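Local coordinates for protein PelD (Pseudomonas aeruginosa, PDB 4EU0) that binds the second messenger cyclic di-GMP through the part that holds its GAF and GGDEF-like domains, and takes part in pellicle formation by the bacterium, at residues 73-78 with 84-89; 268-273 with 278-283. All coordinates share one frame; numbering follows the deposited sequence.

Interaction 1: 73-78 with 84-89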
loop_
_atom_site.group_PDB
_atom_site.type_symbol
_atom_site.label_atom_id
_atom_site.label_comp_id
_atom_site.label_asym_id
_atom_site.label_seq_id
_atom_site.Cartn_x
_atom_site.Cartn_y
_atom_site.Cartn_z
ATOM N N ASP A 73 -21.312 8.185 20.466
ATOM C CA ASP A 73 -20.879 6.888 20.993
ATOM C C ASP A 73 -19.399 6.957 21.362
ATOM O O ASP A 73 -18.578 7.430 20.571
ATOM C CB ASP A 73 -21.123 5.773 19.972
ATOM C CG ASP A 73 -21.014 4.387 20.584
ATOM O OD1 ASP A 73 -19.908 3.810 20.562
ATOM O OD2 ASP A 73 -22.033 3.878 21.095
ATOM N N LEU A 74 -19.067 6.492 22.565
ATOM C CA LEU A 74 -17.705 6.592 23.091
ATOM C C LEU A 74 -16.667 5.891 22.211
ATOM O O LEU A 74 -15.545 6.377 22.070
ATOM C CB LEU A 74 -17.633 6.060 24.530
ATOM C CG LEU A 74 -16.286 6.070 25.271
ATOM C CD1 LEU A 74 -15.664 7.467 25.325
ATOM C CD2 LEU A 74 -16.448 5.501 26.675
ATOM N N LEU A 75 -17.047 4.759 21.621
ATOM C CA LEU A 75 -16.136 4.003 20.757
ATOM C C LEU A 75 -15.856 4.762 19.455
ATOM O O LEU A 75 -14.709 4.833 19.001
ATOM C CB LEU A 75 -16.694 2.600 20.471
ATOM C CG LEU A 75 -15.716 1.499 20.040
ATOM C CD1 LEU A 75 -14.719 1.169 21.141
ATOM C CD2 LEU A 75 -16.475 0.238 19.615
ATOM N N VAL A 76 -16.909 5.334 18.877
ATOM C CA VAL A 76 -16.802 6.132 17.654
ATOM C C VAL A 76 -15.930 7.369 17.890
ATOM O O VAL A 76 -15.083 7.711 17.055
ATOM C CB VAL A 76 -18.208 6.540 17.126
ATOM C CG1 VAL A 76 -18.105 7.536 15.978
ATOM C CG2 VAL A 76 -19.005 5.309 16.697
ATOM N N ARG A 77 -16.125 8.024 19.034
ATOM C CA ARG A 77 -15.367 9.232 19.357
ATOM C C ARG A 77 -13.890 8.961 19.632
ATOM O O ARG A 77 -13.026 9.680 19.126
ATOM C CB ARG A 77 -16.016 10.028 20.507
ATOM C CG ARG A 77 -17.289 10.791 20.123
ATOM C CD ARG A 77 -17.205 11.465 18.741
ATOM N NE ARG A 77 -16.082 12.398 18.614
ATOM C CZ ARG A 77 -15.475 12.699 17.466
ATOM N NH1 ARG A 77 -15.869 12.149 16.324
ATOM N NH2 ARG A 77 -14.465 13.557 17.459
ATOM N N THR A 78 -13.603 7.918 20.410
ATOM C CA THR A 78 -12.219 7.550 20.709
ATOM C C THR A 78 -11.486 7.124 19.440
ATOM O O THR A 78 -10.324 7.469 19.258
ATOM C CB THR A 78 -12.106 6.416 21.752
ATOM O OG1 THR A 78 -12.804 5.258 21.279
ATOM C CG2 THR A 78 -12.682 6.849 23.092
ATOM N N GLU A 84 -7.198 5.558 15.212
ATOM C CA GLU A 84 -6.784 4.164 15.381
ATOM C C GLU A 84 -7.979 3.269 15.654
ATOM O O GLU A 84 -9.019 3.724 16.139
ATOM C CB GLU A 84 -5.820 4.021 16.567
ATOM C CG GLU A 84 -4.425 4.590 16.359
ATOM C CD GLU A 84 -3.603 4.591 17.642
ATOM O OE1 GLU A 84 -4.096 4.083 18.677
ATOM O OE2 GLU A 84 -2.464 5.109 17.616
ATOM N N LEU A 85 -7.803 1.988 15.349
ATOM C CA LEU A 85 -8.754 0.953 15.709
ATOM C C LEU A 85 -8.945 0.921 17.223
ATOM O O LEU A 85 -7.980 0.929 17.988
ATOM C CB LEU A 85 -8.235 -0.400 15.223
ATOM C CG LEU A 85 -9.077 -1.663 15.434
ATOM C CD1 LEU A 85 -8.681 -2.656 14.379
ATOM C CD2 LEU A 85 -8.912 -2.273 16.823
ATOM N N VAL A 86 -10.200 0.893 17.645
ATOM C CA VAL A 86 -10.525 0.759 19.062
ATOM C C VAL A 86 -11.603 -0.310 19.238
ATOM O O VAL A 86 -12.540 -0.400 18.443
ATOM C CB VAL A 86 -10.982 2.100 19.691
ATOM C CG1 VAL A 86 -9.843 3.134 19.690
ATOM C CG2 VAL A 86 -12.196 2.645 18.970
ATOM N N SER A 87 -11.454 -1.131 20.271
ATOM C CA SER A 87 -12.453 -2.144 20.577
ATOM C C SER A 87 -12.951 -2.001 22.009
ATOM O O SER A 87 -12.282 -1.399 22.847
ATOM C CB SER A 87 -11.889 -3.549 20.353
ATOM O OG SER A 87 -10.751 -3.774 21.164
ATOM N N VAL A 88 -14.129 -2.554 22.274
ATOM C CA VAL A 88 -14.646 -2.660 23.640
ATOM C C VAL A 88 -14.315 -4.054 24.174
ATOM O O VAL A 88 -15.205 -4.803 24.584
ATOM C CB VAL A 88 -16.172 -2.416 23.707
ATOM C CG1 VAL A 88 -16.577 -1.947 25.098
ATOM C CG2 VAL A 88 -16.593 -1.393 22.692
ATOM N N ARG A 89 -13.028 -4.396 24.160
ATOM C CA ARG A 89 -12.559 -5.726 24.573
ATOM C C ARG A 89 -12.454 -5.885 26.094
ATOM O O ARG A 89 -13.393 -5.562 26.822
ATOM C CB ARG A 89 -11.237 -6.094 23.875
ATOM C CG ARG A 89 -10.135 -5.032 23.930
ATOM C CD ARG A 89 -8.782 -5.629 24.332
ATOM N NE ARG A 89 -8.534 -6.947 23.748
ATOM C CZ ARG A 89 -8.022 -7.154 22.538
ATOM N NH1 ARG A 89 -7.698 -6.128 21.762
ATOM N NH2 ARG A 89 -7.833 -8.392 22.100
#
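Leu75 and Val86 lie alongside each other, their side chains pointing opposite ways, where helix 74-82 of the GAF domain rests against the edge strand 86-87 of its antiparallel sheet. Methyl groups do most of the touching. Leu75 starts out along the flank of its helix, but with CG anti to the backbone N (chi1 -158°) its fork swings across to the strand, where CD1 rests 3.6 Å from Val86 CG2. That same fork also meets Val88, and the two side chains cross obliquely. Val86 points toward the helix, and its CG2 also fits against two oxygens of the first turn, 3.3 Å from Leu75 O and 3.5 Å from Thr78 OG1. Short branched chains suit this place: valine favours an extended backbone and offers a compact face, while leucine is long enough to span the step between helix and strand.

Thr78 holds OG1 between its backbone N and carbonyl carbon (chi1 58°), which leaves the hydroxyl a carbonyl of its own helix to turn to, Leu75 O or Leu74 O, and lets it lie against a valine methyl. Asp73 is the N-cap, taking the Leu75 N-H on OD1 from above the carboxylate plane. On the sheet side, Val86 pairs through its backbone with Cys107 of strand 106-111, and Leu75 touches the same residue. Val88 CG2 meets both methyls of the leucine fork, Leu75 CD1 and CD2, each at 3.5 Å, the CD2 pair being closer than usual van der Waals contact.

Interaction 2: 268-273 with 278-283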
loop_
_atom_site.group_PDB
_atom_site.type_symbol
_atom_site.label_atom_id
_atom_site.label_comp_id
_atom_site.label_asym_id
_atom_site.label_seq_id
_atom_site.Cartn_x
_atom_site.Cartn_y
_atom_site.Cartn_z
ATOM N N ARG A 268 21.012 -3.727 -5.849
ATOM C CA ARG A 268 21.063 -3.327 -4.456
ATOM C C ARG A 268 19.686 -3.585 -3.886
ATOM O O ARG A 268 18.686 -3.245 -4.500
ATOM C CB ARG A 268 21.421 -1.838 -4.340
ATOM C CG ARG A 268 22.806 -1.459 -4.880
ATOM C CD ARG A 268 22.771 -0.044 -5.513
ATOM N NE ARG A 268 24.047 0.389 -6.109
ATOM C CZ ARG A 268 25.181 0.499 -5.422
ATOM N NH1 ARG A 268 25.200 0.190 -4.138
ATOM N NH2 ARG A 268 26.302 0.903 -6.013
ATOM N N GLN A 269 19.636 -4.212 -2.718
ATOM C CA GLN A 269 18.375 -4.632 -2.114
ATOM C C GLN A 269 18.258 -4.052 -0.715
ATOM O O GLN A 269 19.243 -3.992 0.020
ATOM C CB GLN A 269 18.329 -6.164 -2.066
ATOM C CG GLN A 269 17.036 -6.770 -1.563
ATOM C CD GLN A 269 17.056 -8.301 -1.553
ATOM O OE1 GLN A 269 17.882 -8.941 -2.202
ATOM N NE2 GLN A 269 16.122 -8.887 -0.824
ATOM N N TYR A 270 17.055 -3.613 -0.362
ATOM C CA TYR A 270 16.766 -3.120 0.975
ATOM C C TYR A 270 15.484 -3.775 1.476
ATOM O O TYR A 270 14.409 -3.554 0.918
ATOM C CB TYR A 270 16.623 -1.593 0.948
ATOM C CG TYR A 270 16.362 -0.966 2.298
ATOM C CD1 TYR A 270 17.413 -0.516 3.093
ATOM C CD2 TYR A 270 15.062 -0.822 2.776
ATOM C CE1 TYR A 270 17.177 0.065 4.328
ATOM C CE2 TYR A 270 14.812 -0.242 4.018
ATOM C CZ TYR A 270 15.878 0.191 4.785
ATOM O OH TYR A 270 15.644 0.761 6.016
ATOM N N GLU A 271 15.593 -4.576 2.536
ATOM C CA GLU A 271 14.404 -5.215 3.113
ATOM C C GLU A 271 13.820 -4.314 4.185
ATOM O O GLU A 271 14.519 -3.930 5.129
ATOM C CB GLU A 271 14.737 -6.586 3.707
ATOM C CG GLU A 271 14.915 -7.700 2.677
ATOM C CD GLU A 271 14.885 -9.084 3.307
ATOM O OE1 GLU A 271 14.518 -9.187 4.496
ATOM O OE2 GLU A 271 15.219 -10.071 2.620
ATOM N N LEU A 272 12.545 -3.961 4.032
ATOM C CA LEU A 272 11.879 -3.081 4.990
ATOM C C LEU A 272 11.629 -3.867 6.264
ATOM O O LEU A 272 11.163 -5.004 6.214
ATOM C CB LEU A 272 10.562 -2.533 4.419
ATOM C CG LEU A 272 10.639 -1.338 3.460
ATOM C CD1 LEU A 272 11.236 -1.705 2.096
ATOM C CD2 LEU A 272 9.258 -0.730 3.266
ATOM N N ASP A 273 11.964 -3.274 7.402
ATOM C CA ASP A 273 11.848 -3.983 8.677
ATOM C C ASP A 273 11.874 -3.027 9.859
ATOM O O ASP A 273 12.671 -2.080 9.892
ATOM C CB ASP A 273 12.942 -5.058 8.804
ATOM C CG ASP A 273 12.637 -6.080 9.889
ATOM O OD1 ASP A 273 12.955 -5.815 11.068
ATOM O OD2 ASP A 273 12.094 -7.156 9.563
ATOM N N ARG A 278 16.575 3.971 11.870
ATOM C CA ARG A 278 15.779 4.995 11.186
ATOM C C ARG A 278 16.510 5.721 10.044
ATOM O O ARG A 278 15.873 6.318 9.175
ATOM C CB ARG A 278 15.167 5.978 12.196
ATOM C CG ARG A 278 13.796 5.521 12.700
ATOM C CD ARG A 278 13.198 6.428 13.769
ATOM N NE ARG A 278 13.138 7.836 13.373
ATOM C CZ ARG A 278 12.180 8.388 12.629
ATOM N NH1 ARG A 278 11.167 7.663 12.159
ATOM N NH2 ARG A 278 12.247 9.682 12.346
ATOM N N GLN A 279 17.837 5.632 10.030
ATOM C CA GLN A 279 18.654 6.294 9.012
ATOM C C GLN A 279 18.988 5.380 7.829
ATOM O O GLN A 279 19.605 5.817 6.855
ATOM C CB GLN A 279 19.945 6.824 9.640
ATOM C CG GLN A 279 19.714 7.746 10.831
ATOM C CD GLN A 279 19.154 9.114 10.446
ATOM O OE1 GLN A 279 19.118 9.486 9.270
ATOM N NE2 GLN A 279 18.725 9.873 11.449
ATOM N N ALA A 280 18.569 4.122 7.918
ATOM C CA ALA A 280 19.014 3.086 6.986
ATOM C C ALA A 280 18.506 3.303 5.560
ATOM O O ALA A 280 19.264 3.177 4.596
ATOM C CB ALA A 280 18.616 1.707 7.500
ATOM N N LEU A 281 17.225 3.639 5.432
ATOM C CA LEU A 281 16.638 3.852 4.111
ATOM C C LEU A 281 17.295 5.033 3.394
ATOM O O LEU A 281 17.533 4.981 2.188
ATOM C CB LEU A 281 15.125 4.034 4.219
ATOM C CG LEU A 281 14.367 4.230 2.905
ATOM C CD1 LEU A 281 14.582 3.059 1.950
ATOM C CD2 LEU A 281 12.882 4.431 3.188
ATOM N N GLY A 282 17.592 6.087 4.155
ATOM C CA GLY A 282 18.323 7.244 3.645
ATOM C C GLY A 282 19.704 6.887 3.129
ATOM O O GLY A 282 20.091 7.302 2.046
ATOM N N HIS A 283 20.454 6.117 3.915
ATOM C CA HIS A 283 21.763 5.642 3.479
ATOM C C HIS A 283 21.669 4.844 2.186
ATOM O O HIS A 283 22.480 5.014 1.276
ATOM C CB HIS A 283 22.439 4.810 4.573
ATOM C CG HIS A 283 23.735 4.202 4.143
ATOM N ND1 HIS A 283 24.904 4.926 4.058
ATOM C CD2 HIS A 283 24.043 2.940 3.761
ATOM C CE1 HIS A 283 25.877 4.137 3.637
ATOM N NE2 HIS A 283 25.381 2.926 3.449
#
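Tyr270 reaches from strand 265-272 to Ala280 and Leu281 in the first turn of the C-terminal helix 280-288, joining the edge of the four-stranded antiparallel sheet of the GGDEF-like domain to the helix that follows it. Earlier on the strand, Arg268 forms a salt bridge with Glu191 of the adjacent strand, and Gln269 hydrogen-bonds Gln240 of helix 236-253.

Tyr270 carries the contact. Its CG is anti to the backbone N (chi1 -178°), which sends the ring out to the helix, and a long flat side chain suits a gap that a shorter one would not bridge. Leu281 crosses it at about a right angle and, through its branched end, lays CD1 over one face, 4.1 Å from the ring centroid and 19° off the normal, a CH-pi contact displaced toward the rim. Ala280 comes in at the edge, in the ring plane, its CB 3.9 Å from Tyr270 CE1 and 3.5 Å from Tyr270 OH. Alanine suits this position because its single methyl lets the helix backbone come close to the phenol. One turn on, the ring of Phe284 also meets that of Tyr270, the planes at about 40°. Leu272 reaches the tyrosine edge with CD1 while packing on Leu175 of helix 162-181, which Leu281 touches too.

The phenol oxygen lies 3.3 Å from Leu281 N, yet the angle is too poor for a hydrogen bond. Between these segments the contact therefore rests on van der Waals and CH-pi interactions, the hydroxyl packing against the start of the helix as part of the same surface.

Interaction 1 belongs to the GAF domain and interaction 2 to the GGDEF-like domain, and each joins a helix to an edge strand of a different antiparallel sheet. The order differs: helix precedes strand at 73-78 with 84-89, whereas strand precedes helix at 268-273 with 278-283. Their centres are 35 Å apart and their nearest atoms about 15 Å, so they do not touch. Both lie away from the cyclic di-GMP pocket, in which Arg210, Asp213 and Arg245 are among the residues seen around the ligand. Interaction 2 nevertheless shares its domain with these residues. Both are surface contacts, centred about 25 Å (interaction 1) and 18 Å (interaction 2) from the centre of the chain.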